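PDB 5O4J: HcgC from Methanococcus maripaludis S2, which catalyses the S-adenosylmethionine-dependent C-methylation of a pyridinol precursor, a step in making the iron-guanylylpyridinol cofactor of [Fe]-hydrogenase. Local coordinates for residues I18-K29 / S175-I185; I33-F42 / N127-D135. All coordinates share one frame; numbering follows the deposited sequence.

Interaction 1. Residues I18-K29 / S175-I185; sequences IKDIVSDVVEKK and SGTMTLVVDII. With PJL ((3~{E})-3-[(~{E})-3-oxidanylprop-2-enoyl]iminopropanoic acid), chain H; SAH (S-adenosyl-L-homocysteine), chain E.
Two helices, 18-29 and 177-185, pack at the edge of the S-adenosyl-L-homocysteine pocket, their directions 126° apart, and one of them starts at the ligand's carboxylate. Thr177 is a knob in a hole made by Val22, Val25, Val26 and Lys29. Its CG2, anti to the backbone N, enters between the valines and comes nearest to Val26 CG1, at 3.7 Å; OG1, on the other branch, is hydrogen-bonded to Ser53. Further along, Val181 CG2 lies against Val22 CG2 at 3.8 Å, while Ile21 splits its contacts: its CG2 branch touches Ile184 CD1, the two side chains running past each other in opposite directions, and CD1 reaches Ile185 CG1 at 3.7 Å.

At the pocket end Lys29 runs fully extended beyond CG, and its NZ gives a 2.7 Å hydrogen bond to Ser175 O, at a C=O...N angle of 151° and tilted 18° from the carbonyl plane. The same NZ is 2.8 Å from OXT of the ligand. OXT also accepts the Thr177 N-H at 2.8 Å. Two residues on, Thr179 N and OG1 both hydrogen-bond O13 of the bound PJL, OG1 at 2.7 Å. Gly176, the N-cap, brings its CA to 3.3 Å from PJL O13. With a lysine and the helix N-terminus converging on it, the homocysteine carboxylate is likely to be stabilised as an anion.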
loop_
_atom_site.group_PDB
_atom_site.type_symbol
_atom_site.label_atom_id
_atom_site.label_comp_id
_atom_site.label_asym_id
_atom_site.label_seq_id
_atom_site.Cartn_x
_atom_site.Cartn_y
_atom_site.Cartn_z
ATOM N N ILE A 18 -12.733 17.378 9.391
ATOM C CA ILE A 18 -13.427 16.095 9.404
ATOM C C ILE A 18 -14.901 16.291 9.060
ATOM O O ILE A 18 -15.478 15.528 8.270
ATOM C CB ILE A 18 -13.244 15.399 10.766
ATOM C CG1 ILE A 18 -11.753 15.223 11.095
ATOM C CG2 ILE A 18 -13.872 14.018 10.740
ATOM C CD1 ILE A 18 -11.491 15.094 12.565
ATOM N N LYS A 19 -15.526 17.343 9.612
ATOM C CA LYS A 19 -16.941 17.584 9.348
ATOM C C LYS A 19 -17.204 17.844 7.869
ATOM O O LYS A 19 -18.303 17.565 7.376
ATOM C CB LYS A 19 -17.455 18.755 10.186
ATOM C CG LYS A 19 -16.849 20.118 9.873
ATOM C CD LYS A 19 -17.561 21.201 10.682
ATOM C CE LYS A 19 -17.033 22.591 10.367
ATOM N NZ LYS A 19 -17.743 23.638 11.165
ATOM N N ASP A 20 -16.219 18.397 7.152
ATOM C CA ASP A 20 -16.376 18.657 5.725
ATOM C C ASP A 20 -16.424 17.361 4.929
ATOM O O ASP A 20 -17.159 17.261 3.942
ATOM C CB ASP A 20 -15.232 19.543 5.215
ATOM C CG ASP A 20 -15.189 20.901 5.884
ATOM O OD1 ASP A 20 -16.258 21.474 6.172
ATOM O OD2 ASP A 20 -14.069 21.411 6.121
ATOM N N ILE A 21 -15.611 16.377 5.318
ATOM C CA ILE A 21 -15.644 15.068 4.673
ATOM C C ILE A 21 -16.951 14.361 4.991
ATOM O O ILE A 21 -17.567 13.738 4.119
ATOM C CB ILE A 21 -14.428 14.231 5.111
ATOM C CG1 ILE A 21 -13.136 15.032 4.932
ATOM C CG2 ILE A 21 -14.375 12.934 4.321
ATOM C CD1 ILE A 21 -11.875 14.314 5.387
ATOM N N VAL A 22 -17.379 14.417 6.253
ATOM C CA VAL A 22 -18.683 13.867 6.620
ATOM C C VAL A 22 -19.760 14.479 5.737
ATOM O O VAL A 22 -20.569 13.772 5.113
ATOM C CB VAL A 22 -18.964 14.125 8.110
ATOM C CG1 VAL A 22 -20.402 13.712 8.480
ATOM C CG2 VAL A 22 -17.956 13.391 8.969
ATOM N N SER A 23 -19.767 15.813 5.660
ATOM C CA SER A 23 -20.775 16.526 4.882
ATOM C C SER A 23 -20.807 16.041 3.439
ATOM O O SER A 23 -21.878 15.768 2.885
ATOM C CB SER A 23 -20.493 18.031 4.937
ATOM O OG SER A 23 -21.454 18.762 4.202
ATOM N N ASP A 24 -19.635 15.943 2.806
ATOM C CA ASP A 24 -19.596 15.526 1.405
ATOM C C ASP A 24 -20.166 14.121 1.235
ATOM O O ASP A 24 -20.952 13.873 0.315
ATOM C CB ASP A 24 -18.167 15.598 0.868
ATOM C CG ASP A 24 -17.638 17.024 0.792
ATOM O OD1 ASP A 24 -18.457 17.969 0.833
ATOM O OD2 ASP A 24 -16.405 17.202 0.693
ATOM N N VAL A 25 -19.826 13.202 2.140
ATOM C CA VAL A 25 -20.330 11.833 2.037
ATOM C C VAL A 25 -21.838 11.794 2.257
ATOM O O VAL A 25 -22.569 11.158 1.492
ATOM C CB VAL A 25 -19.604 10.903 3.022
ATOM C CG1 VAL A 25 -20.301 9.546 3.089
ATOM C CG2 VAL A 25 -18.141 10.748 2.610
ATOM N N VAL A 26 -22.329 12.451 3.311
ATOM C CA VAL A 26 -23.759 12.374 3.585
ATOM C C VAL A 26 -24.544 13.045 2.468
ATOM O O VAL A 26 -25.642 12.600 2.122
ATOM C CB VAL A 26 -24.113 12.963 4.970
ATOM C CG1 VAL A 26 -23.294 12.286 6.078
ATOM C CG2 VAL A 26 -23.920 14.458 5.014
ATOM N N GLU A 27 -23.992 14.098 1.862
ATOM C CA GLU A 27 -24.668 14.733 0.732
ATOM C C GLU A 27 -24.773 13.781 -0.453
ATOM O O GLU A 27 -25.824 13.697 -1.108
ATOM C CB GLU A 27 -23.929 16.015 0.337
ATOM C CG GLU A 27 -24.556 16.755 -0.844
ATOM C CD GLU A 27 -23.802 18.021 -1.224
ATOM O OE1 GLU A 27 -24.466 19.040 -1.500
ATOM O OE2 GLU A 27 -22.550 18.001 -1.243
ATOM N N LYS A 28 -23.707 13.028 -0.735
ATOM C CA LYS A 28 -23.785 12.050 -1.820
ATOM C C LYS A 28 -24.862 11.001 -1.559
ATOM O O LYS A 28 -25.605 10.626 -2.475
ATOM C CB LYS A 28 -22.431 11.377 -2.035
ATOM C CG LYS A 28 -21.455 12.247 -2.796
ATOM C CD LYS A 28 -20.050 11.699 -2.760
ATOM C CE LYS A 28 -19.162 12.529 -3.700
ATOM N NZ LYS A 28 -17.769 12.050 -3.796
ATOM N N LYS A 29 -24.985 10.534 -0.319
ATOM C CA LYS A 29 -26.039 9.573 0.000
ATOM C C LYS A 29 -27.421 10.201 -0.165
ATOM O O LYS A 29 -28.334 9.581 -0.733
ATOM C CB LYS A 29 -25.850 9.040 1.428
ATOM C CG LYS A 29 -24.572 8.227 1.619
ATOM C CD LYS A 29 -24.502 7.589 2.994
ATOM C CE LYS A 29 -23.265 6.706 3.103
ATOM N NZ LYS A 29 -23.220 5.954 4.396
ATOM N N SER A 175 -19.935 0.736 3.912
ATOM C CA SER A 175 -20.461 1.954 3.318
ATOM C C SER A 175 -20.798 3.004 4.357
ATOM O O SER A 175 -21.381 4.040 4.004
ATOM C CB SER A 175 -21.729 1.617 2.543
ATOM O OG SER A 175 -22.646 1.022 3.442
ATOM N N GLY A 176 -20.523 2.724 5.628
ATOM C CA GLY A 176 -20.876 3.667 6.675
ATOM C C GLY A 176 -20.131 4.978 6.497
ATOM O O GLY A 176 -18.969 5.008 6.085
ATOM N N THR A 177 -20.814 6.078 6.817
ATOM C CA THR A 177 -20.190 7.394 6.694
ATOM C C THR A 177 -18.877 7.458 7.467
ATOM O O THR A 177 -17.863 7.915 6.937
ATOM C CB THR A 177 -21.169 8.466 7.162
ATOM O OG1 THR A 177 -22.381 8.344 6.399
ATOM C CG2 THR A 177 -20.611 9.866 6.969
ATOM N N MET A 178 -18.876 6.990 8.723
ATOM C CA MET A 178 -17.661 7.007 9.533
ATOM C C MET A 178 -16.538 6.205 8.879
ATOM O O MET A 178 -15.400 6.676 8.798
ATOM C CB MET A 178 -17.957 6.456 10.929
ATOM C CG MET A 178 -16.748 6.434 11.877
ATOM S SD MET A 178 -15.939 8.012 12.134
ATOM C CE MET A 178 -17.311 9.022 12.692
ATOM N N THR A 179 -16.829 4.967 8.458
ATOM C CA THR A 179 -15.815 4.135 7.802
ATOM C C THR A 179 -15.200 4.859 6.609
ATOM O O THR A 179 -13.973 4.877 6.431
ATOM C CB THR A 179 -16.425 2.807 7.330
ATOM O OG1 THR A 179 -16.893 2.041 8.441
ATOM C CG2 THR A 179 -15.415 1.968 6.543
ATOM N N LEU A 180 -16.052 5.434 5.768
ATOM C CA LEU A 180 -15.573 6.105 4.568
ATOM C C LEU A 180 -14.709 7.308 4.918
ATOM O O LEU A 180 -13.674 7.537 4.282
ATOM C CB LEU A 180 -16.752 6.520 3.699
ATOM C CG LEU A 180 -17.544 5.356 3.106
ATOM C CD1 LEU A 180 -18.860 5.856 2.533
ATOM C CD2 LEU A 180 -16.716 4.633 2.056
ATOM N N VAL A 181 -15.115 8.084 5.926
ATOM C CA VAL A 181 -14.331 9.245 6.351
ATOM C C VAL A 181 -12.956 8.802 6.840
ATOM O O VAL A 181 -11.924 9.372 6.460
ATOM C CB VAL A 181 -15.097 10.032 7.429
ATOM C CG1 VAL A 181 -14.210 11.071 8.110
ATOM C CG2 VAL A 181 -16.337 10.685 6.826
ATOM N N VAL A 182 -12.922 7.773 7.685
ATOM C CA VAL A 182 -11.659 7.237 8.189
ATOM C C VAL A 182 -10.768 6.809 7.031
ATOM O O VAL A 182 -9.584 7.147 6.970
ATOM C CB VAL A 182 -11.937 6.063 9.150
ATOM C CG1 VAL A 182 -10.654 5.300 9.478
ATOM C CG2 VAL A 182 -12.598 6.579 10.418
ATOM N N ASP A 183 -11.326 6.056 6.094
ATOM C CA ASP A 183 -10.512 5.519 5.012
ATOM C C ASP A 183 -10.037 6.620 4.064
ATOM O O ASP A 183 -8.918 6.560 3.547
ATOM C CB ASP A 183 -11.302 4.451 4.268
ATOM C CG ASP A 183 -11.474 3.186 5.073
ATOM O OD1 ASP A 183 -10.805 3.011 6.120
ATOM O OD2 ASP A 183 -12.287 2.342 4.646
ATOM N N ILE A 184 -10.884 7.620 3.806
ATOM C CA ILE A 184 -10.469 8.784 3.033
ATOM C C ILE A 184 -9.257 9.430 3.681
ATOM O O ILE A 184 -8.264 9.758 3.016
ATOM C CB ILE A 184 -11.636 9.782 2.908
ATOM C CG1 ILE A 184 -12.684 9.247 1.937
ATOM C CG2 ILE A 184 -11.149 11.166 2.446
ATOM C CD1 ILE A 184 -14.033 9.943 2.053
ATOM N N ILE A 185 -9.322 9.631 4.993
ATOM C CA ILE A 185 -8.225 10.292 5.679
ATOM C C ILE A 185 -6.973 9.416 5.668
ATOM O O ILE A 185 -5.865 9.906 5.413
ATOM C CB ILE A 185 -8.664 10.691 7.104
ATOM C CG1 ILE A 185 -9.704 11.817 7.013
ATOM C CG2 ILE A 185 -7.464 11.137 7.925
ATOM C CD1 ILE A 185 -10.397 12.171 8.323
HETATM O O14 PJL H . -20.592 3.563 11.071
HETATM C C12 PJL H . -19.774 2.877 10.385
HETATM O O13 PJL H . -19.107 3.327 9.432
HETATM C C10 PJL H . -19.520 1.410 10.660
HETATM C C4 PJL H . -20.749 0.666 11.108
HETATM N N5 PJL H . -21.115 0.659 12.314
HETATM C C6 PJL H . -22.197 -0.010 12.760
HETATM O O8 PJL H . -22.250 -0.427 13.907
HETATM C C7 PJL H . -23.361 -0.279 11.880
HETATM C C2 PJL H . -23.374 0.103 10.607
HETATM O O1 PJL H . -24.378 -0.125 9.793
HETATM N N SAH E . -25.199 3.556 7.839
HETATM C CA SAH E . -25.091 4.760 8.717
HETATM C CB SAH E . -24.614 4.338 10.105
HETATM C CG SAH E . -25.746 3.719 10.923
HETATM S SD SAH E . -25.242 3.355 12.586
HETATM C C SAH E . -24.125 5.769 8.166
HETATM O O SAH E . -23.917 6.822 8.819
HETATM O OXT SAH E . -23.565 5.505 7.094
HETATM C "C5'" SAH E . -26.751 2.757 13.289
HETATM C "C4'" SAH E . -27.718 3.870 13.676
HETATM O "O4'" SAH E . -29.036 3.313 13.763
HETATM C "C3'" SAH E . -27.412 4.419 15.056
HETATM O "O3'" SAH E . -27.835 5.787 15.175
HETATM C "C2'" SAH E . -28.220 3.497 15.937
HETATM O "O2'" SAH E . -28.506 4.020 17.239
HETATM C "C1'" SAH E . -29.481 3.323 15.123
HETATM N N9 SAH E . -30.175 2.047 15.355
HETATM C C8 SAH E . -29.607 0.834 15.537
HETATM N N7 SAH E . -30.576 -0.106 15.683
HETATM C C5 SAH E . -31.763 0.521 15.569
HETATM C C6 SAH E . -33.183 0.122 15.612
HETATM N N6 SAH E . -33.519 -1.172 15.815
HETATM N N1 SAH E . -34.110 1.086 15.451
HETATM C C2 SAH E . -33.789 2.371 15.240
HETATM N N3 SAH E . -32.520 2.811 15.192
HETATM C C4 SAH E . -31.495 1.938 15.348
#

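Interaction 2. Residues I33-F42 / N127-D135; sequences IKYFLEGEEF and NPKVLIVED. With SAH (S-adenosyl-L-homocysteine), chain E.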
loop_
_atom_site.group_PDB
_atom_site.type_symbol
_atom_site.label_atom_id
_atom_site.label_comp_id
_atom_site.label_asym_id
_atom_site.label_seq_id
_atom_site.Cartn_x
_atom_site.Cartn_y
_atom_site.Cartn_z
ATOM N N ILE A 33 -30.466 9.091 -2.903
ATOM C CA ILE A 33 -31.868 8.857 -2.567
ATOM C C ILE A 33 -32.767 9.773 -3.388
ATOM O O ILE A 33 -33.770 9.333 -3.967
ATOM C CB ILE A 33 -32.084 9.039 -1.053
ATOM C CG1 ILE A 33 -31.451 7.866 -0.309
ATOM C CG2 ILE A 33 -33.572 9.175 -0.714
ATOM C CD1 ILE A 33 -31.244 8.104 1.177
ATOM N N LYS A 34 -32.403 11.056 -3.474
ATOM C CA LYS A 34 -33.184 12.011 -4.251
ATOM C C LYS A 34 -33.391 11.517 -5.676
ATOM O O LYS A 34 -34.512 11.538 -6.197
ATOM C CB LYS A 34 -32.486 13.368 -4.265
ATOM C CG LYS A 34 -33.223 14.453 -5.040
ATOM C CD LYS A 34 -32.399 15.733 -5.100
ATOM C CE LYS A 34 -33.110 16.816 -5.895
ATOM N NZ LYS A 34 -32.263 18.038 -6.024
ATOM N N TYR A 35 -32.303 11.088 -6.324
ATOM C CA TYR A 35 -32.381 10.641 -7.708
ATOM C C TYR A 35 -33.269 9.414 -7.835
ATOM O O TYR A 35 -34.052 9.294 -8.788
ATOM C CB TYR A 35 -30.972 10.350 -8.223
ATOM C CG TYR A 35 -30.948 9.720 -9.586
ATOM C CD1 TYR A 35 -31.252 10.462 -10.711
ATOM C CD2 TYR A 35 -30.622 8.381 -9.747
ATOM C CE1 TYR A 35 -31.239 9.891 -11.963
ATOM C CE2 TYR A 35 -30.605 7.798 -11.004
ATOM C CZ TYR A 35 -30.913 8.561 -12.107
ATOM O OH TYR A 35 -30.895 7.989 -13.360
ATOM N N PHE A 36 -33.149 8.486 -6.884
ATOM C CA PHE A 36 -33.980 7.291 -6.903
ATOM C C PHE A 36 -35.462 7.638 -6.790
ATOM O O PHE A 36 -36.305 7.005 -7.440
ATOM C CB PHE A 36 -33.551 6.371 -5.768
ATOM C CG PHE A 36 -34.301 5.073 -5.720
ATOM C CD1 PHE A 36 -34.078 4.094 -6.670
ATOM C CD2 PHE A 36 -35.210 4.828 -4.712
ATOM C CE1 PHE A 36 -34.767 2.879 -6.616
ATOM C CE2 PHE A 36 -35.891 3.620 -4.653
ATOM C CZ PHE A 36 -35.669 2.650 -5.612
ATOM N N LEU A 37 -35.799 8.651 -5.983
ATOM C CA LEU A 37 -37.196 8.986 -5.722
ATOM C C LEU A 37 -37.862 9.734 -6.873
ATOM O O LEU A 37 -39.092 9.854 -6.883
ATOM C CB LEU A 37 -37.306 9.789 -4.423
ATOM C CG LEU A 37 -36.959 9.010 -3.148
ATOM C CD1 LEU A 37 -37.087 9.883 -1.920
ATOM C CD2 LEU A 37 -37.841 7.775 -3.001
ATOM N N GLU A 38 -37.096 10.254 -7.820
ATOM C CA GLU A 38 -37.651 10.791 -9.066
ATOM C C GLU A 38 -38.715 11.858 -8.821
ATOM O O GLU A 38 -39.683 11.988 -9.580
ATOM C CB GLU A 38 -38.219 9.652 -9.910
ATOM C CG GLU A 38 -37.164 8.639 -10.315
ATOM C CD GLU A 38 -37.740 7.430 -11.033
ATOM O OE1 GLU A 38 -36.946 6.630 -11.566
ATOM O OE2 GLU A 38 -38.978 7.256 -11.026
ATOM N N GLY A 39 -38.510 12.667 -7.783
ATOM C CA GLY A 39 -39.408 13.771 -7.506
ATOM C C GLY A 39 -40.748 13.380 -6.936
ATOM O O GLY A 39 -41.628 14.239 -6.819
ATOM N N GLU A 40 -40.939 12.112 -6.581
ATOM C CA GLU A 40 -42.196 11.692 -5.976
ATOM C C GLU A 40 -42.399 12.389 -4.634
ATOM O O GLU A 40 -41.458 12.578 -3.857
ATOM C CB GLU A 40 -42.224 10.170 -5.798
ATOM C CG GLU A 40 -43.565 9.645 -5.280
ATOM C CD GLU A 40 -43.714 8.132 -5.376
ATOM O OE1 GLU A 40 -42.806 7.458 -5.898
ATOM O OE2 GLU A 40 -44.763 7.617 -4.937
ATOM N N GLU A 41 -43.635 12.792 -4.377
ATOM C CA GLU A 41 -44.006 13.442 -3.133
ATOM C C GLU A 41 -44.684 12.436 -2.214
ATOM O O GLU A 41 -45.393 11.531 -2.668
ATOM C CB GLU A 41 -44.923 14.635 -3.415
ATOM C CG GLU A 41 -44.192 15.790 -4.087
ATOM C CD GLU A 41 -45.115 16.908 -4.530
ATOM O OE1 GLU A 41 -46.340 16.796 -4.332
ATOM O OE2 GLU A 41 -44.608 17.909 -5.073
ATOM N N PHE A 42 -44.454 12.602 -0.914
ATOM C CA PHE A 42 -44.898 11.645 0.085
ATOM C C PHE A 42 -45.557 12.386 1.239
ATOM O O PHE A 42 -45.183 13.514 1.568
ATOM C CB PHE A 42 -43.722 10.806 0.618
ATOM C CG PHE A 42 -43.021 10.001 -0.441
ATOM C CD1 PHE A 42 -43.445 8.716 -0.759
ATOM C CD2 PHE A 42 -41.948 10.531 -1.128
ATOM C CE1 PHE A 42 -42.800 7.981 -1.744
ATOM C CE2 PHE A 42 -41.299 9.801 -2.111
ATOM C CZ PHE A 42 -41.716 8.527 -2.415
ATOM N N ASN A 127 -46.338 -0.469 5.102
ATOM C CA ASN A 127 -46.805 -0.736 3.743
ATOM C C ASN A 127 -46.613 0.538 2.935
ATOM O O ASN A 127 -47.579 1.195 2.526
ATOM C CB ASN A 127 -48.270 -1.183 3.743
ATOM C CG ASN A 127 -48.774 -1.545 2.354
ATOM O OD1 ASN A 127 -48.013 -1.999 1.499
ATOM N ND2 ASN A 127 -50.063 -1.327 2.119
ATOM N N PRO A 128 -45.367 0.922 2.691
ATOM C CA PRO A 128 -45.094 2.184 2.007
ATOM C C PRO A 128 -45.154 2.029 0.492
ATOM O O PRO A 128 -45.175 0.925 -0.053
ATOM C CB PRO A 128 -43.667 2.518 2.464
ATOM C CG PRO A 128 -43.025 1.179 2.622
ATOM C CD PRO A 128 -44.123 0.224 3.066
ATOM N N LYS A 129 -45.199 3.176 -0.178
ATOM C CA LYS A 129 -45.001 3.199 -1.620
ATOM C C LYS A 129 -43.570 2.827 -1.970
ATOM O O LYS A 129 -43.330 2.072 -2.917
ATOM C CB LYS A 129 -45.335 4.591 -2.150
ATOM C CG LYS A 129 -46.803 4.944 -2.042
ATOM C CD LYS A 129 -47.046 6.383 -2.449
ATOM C CE LYS A 129 -48.507 6.763 -2.284
ATOM N NZ LYS A 129 -48.699 8.237 -2.342
ATOM N N VAL A 130 -42.612 3.325 -1.194
ATOM C CA VAL A 130 -41.191 3.158 -1.470
ATOM C C VAL A 130 -40.488 2.732 -0.189
ATOM O O VAL A 130 -40.740 3.295 0.882
ATOM C CB VAL A 130 -40.571 4.452 -2.028
ATOM C CG1 VAL A 130 -39.059 4.323 -2.189
ATOM C CG2 VAL A 130 -41.228 4.797 -3.359
ATOM N N LEU A 131 -39.635 1.719 -0.302
ATOM C CA LEU A 131 -38.749 1.282 0.766
ATOM C C LEU A 131 -37.318 1.368 0.260
ATOM O O LEU A 131 -37.010 0.836 -0.808
ATOM C CB LEU A 131 -39.069 -0.153 1.191
ATOM C CG LEU A 131 -38.057 -0.808 2.137
ATOM C CD1 LEU A 131 -38.081 -0.115 3.482
ATOM C CD2 LEU A 131 -38.345 -2.294 2.284
ATOM N N ILE A 132 -36.451 2.039 1.020
ATOM C CA ILE A 132 -35.016 2.067 0.755
ATOM C C ILE A 132 -34.305 1.524 1.981
ATOM O O ILE A 132 -34.565 1.985 3.095
ATOM C CB ILE A 132 -34.512 3.487 0.449
ATOM C CG1 ILE A 132 -35.214 4.040 -0.789
ATOM C CG2 ILE A 132 -32.995 3.490 0.268
ATOM C CD1 ILE A 132 -34.977 5.508 -1.016
ATOM N N VAL A 133 -33.412 0.557 1.776
ATOM C CA VAL A 133 -32.577 -0.001 2.833
ATOM C C VAL A 133 -31.127 0.280 2.475
ATOM O O VAL A 133 -30.693 -0.011 1.355
ATOM C CB VAL A 133 -32.804 -1.515 3.011
ATOM C CG1 VAL A 133 -31.851 -2.110 4.068
ATOM C CG2 VAL A 133 -34.243 -1.799 3.383
ATOM N N GLU A 134 -30.377 0.865 3.408
ATOM C CA GLU A 134 -28.967 1.087 3.161
ATOM C C GLU A 134 -28.209 -0.214 3.367
ATOM O O GLU A 134 -28.348 -0.866 4.405
ATOM C CB GLU A 134 -28.400 2.182 4.066
ATOM C CG GLU A 134 -26.940 2.477 3.737
ATOM C CD GLU A 134 -26.393 3.693 4.442
ATOM O OE1 GLU A 134 -27.014 4.148 5.423
ATOM O OE2 GLU A 134 -25.337 4.184 3.998
ATOM N N ASP A 135 -27.445 -0.613 2.350
ATOM C CA ASP A 135 -26.577 -1.786 2.435
ATOM C C ASP A 135 -25.276 -1.377 3.124
ATOM O O ASP A 135 -24.507 -0.577 2.568
ATOM C CB ASP A 135 -26.322 -2.336 1.031
ATOM C CG ASP A 135 -25.389 -3.533 1.010
ATOM O OD1 ASP A 135 -24.977 -4.024 2.082
ATOM O OD2 ASP A 135 -25.069 -3.990 -0.114
HETATM N N SAH E . -25.199 3.556 7.839
HETATM C CA SAH E . -25.091 4.760 8.717
HETATM C CB SAH E . -24.614 4.338 10.105
HETATM C CG SAH E . -25.746 3.719 10.923
HETATM S SD SAH E . -25.242 3.355 12.586
HETATM C C SAH E . -24.125 5.769 8.166
HETATM O O SAH E . -23.917 6.822 8.819
HETATM O OXT SAH E . -23.565 5.505 7.094
HETATM C "C5'" SAH E . -26.751 2.757 13.289
HETATM C "C4'" SAH E . -27.718 3.870 13.676
HETATM O "O4'" SAH E . -29.036 3.313 13.763
HETATM C "C3'" SAH E . -27.412 4.419 15.056
HETATM O "O3'" SAH E . -27.835 5.787 15.175
HETATM C "C2'" SAH E . -28.220 3.497 15.937
HETATM O "O2'" SAH E . -28.506 4.020 17.239
HETATM C "C1'" SAH E . -29.481 3.323 15.123
HETATM N N9 SAH E . -30.175 2.047 15.355
HETATM C C8 SAH E . -29.607 0.834 15.537
HETATM N N7 SAH E . -30.576 -0.106 15.683
HETATM C C5 SAH E . -31.763 0.521 15.569
HETATM C C6 SAH E . -33.183 0.122 15.612
HETATM N N6 SAH E . -33.519 -1.172 15.815
HETATM N N1 SAH E . -34.110 1.086 15.451
HETATM C C2 SAH E . -33.789 2.371 15.240
HETATM N N3 SAH E . -32.520 2.811 15.192
HETATM C C4 SAH E . -31.495 1.938 15.348
#
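Phe36 has CG anti to its backbone N (chi1 -178°), which swings the ring from helix 33-37 down onto strand 130-134. Ile132 has CG1 beside its backbone N; with the chain extended beyond it (chi2 169°), CD1 reaches the helix. CD1 meets Phe36 CD2 obliquely at 3.8 Å and Ile33 CG2 at 3.9 Å. Val130 works with both methyls: CG1 touches Leu37 CD2 at 3.7 Å and lies at the edge of the Phe36 ring, near its plane, while CG2 sits at the edge of the Phe42 ring, 3.9 Å from CZ. The Glu40 side chain crosses that of Lys129 obliquely, its OE2 3.6 Å from Lys129 CD and 4.8 Å from NZ, too far for a salt bridge.

At the far end of the strand Glu134 OE1 accepts a weak 3.1 Å hydrogen bond from the amino N of S-adenosyl-L-homocysteine. With an alanine at Glu134, that amino group would probably lose this acceptor, and Lys29 one anionic partner, keeping the ligand carboxylate and Ser175 O. A helix lying nearly antiparallel (152°) on a parallel strand of the central sheet, with a ligand-binding residue at the strand's C-terminal end, is characteristic of the Rossmann-like fold.

In the fold
Helix 18-37 serves both contacts: its first part packs on helix 177-185 in interaction 1, and its last turn (33-37) lies on strand 130-134 in interaction 2. Their centres are 22 Å apart, yet they meet at the S-adenosyl-L-homocysteine site. There Lys29 NZ of interaction 1 forms a salt bridge with Glu134 OE2 of interaction 2 at 2.8 Å, and Ser175 OG probably hydrogen-bonds Asp135 O at 2.6 Å. Interaction 1 brings Lys29 and the Thr177 N-H to the ligand's carboxylate; interaction 2 brings Glu134, through a weak bond, to its amino group. Leu52, Ser53 and Asp72 add further hydrogen bonds to the ligand. Along the sequence, interaction 2 is nested within the loop closed by interaction 1.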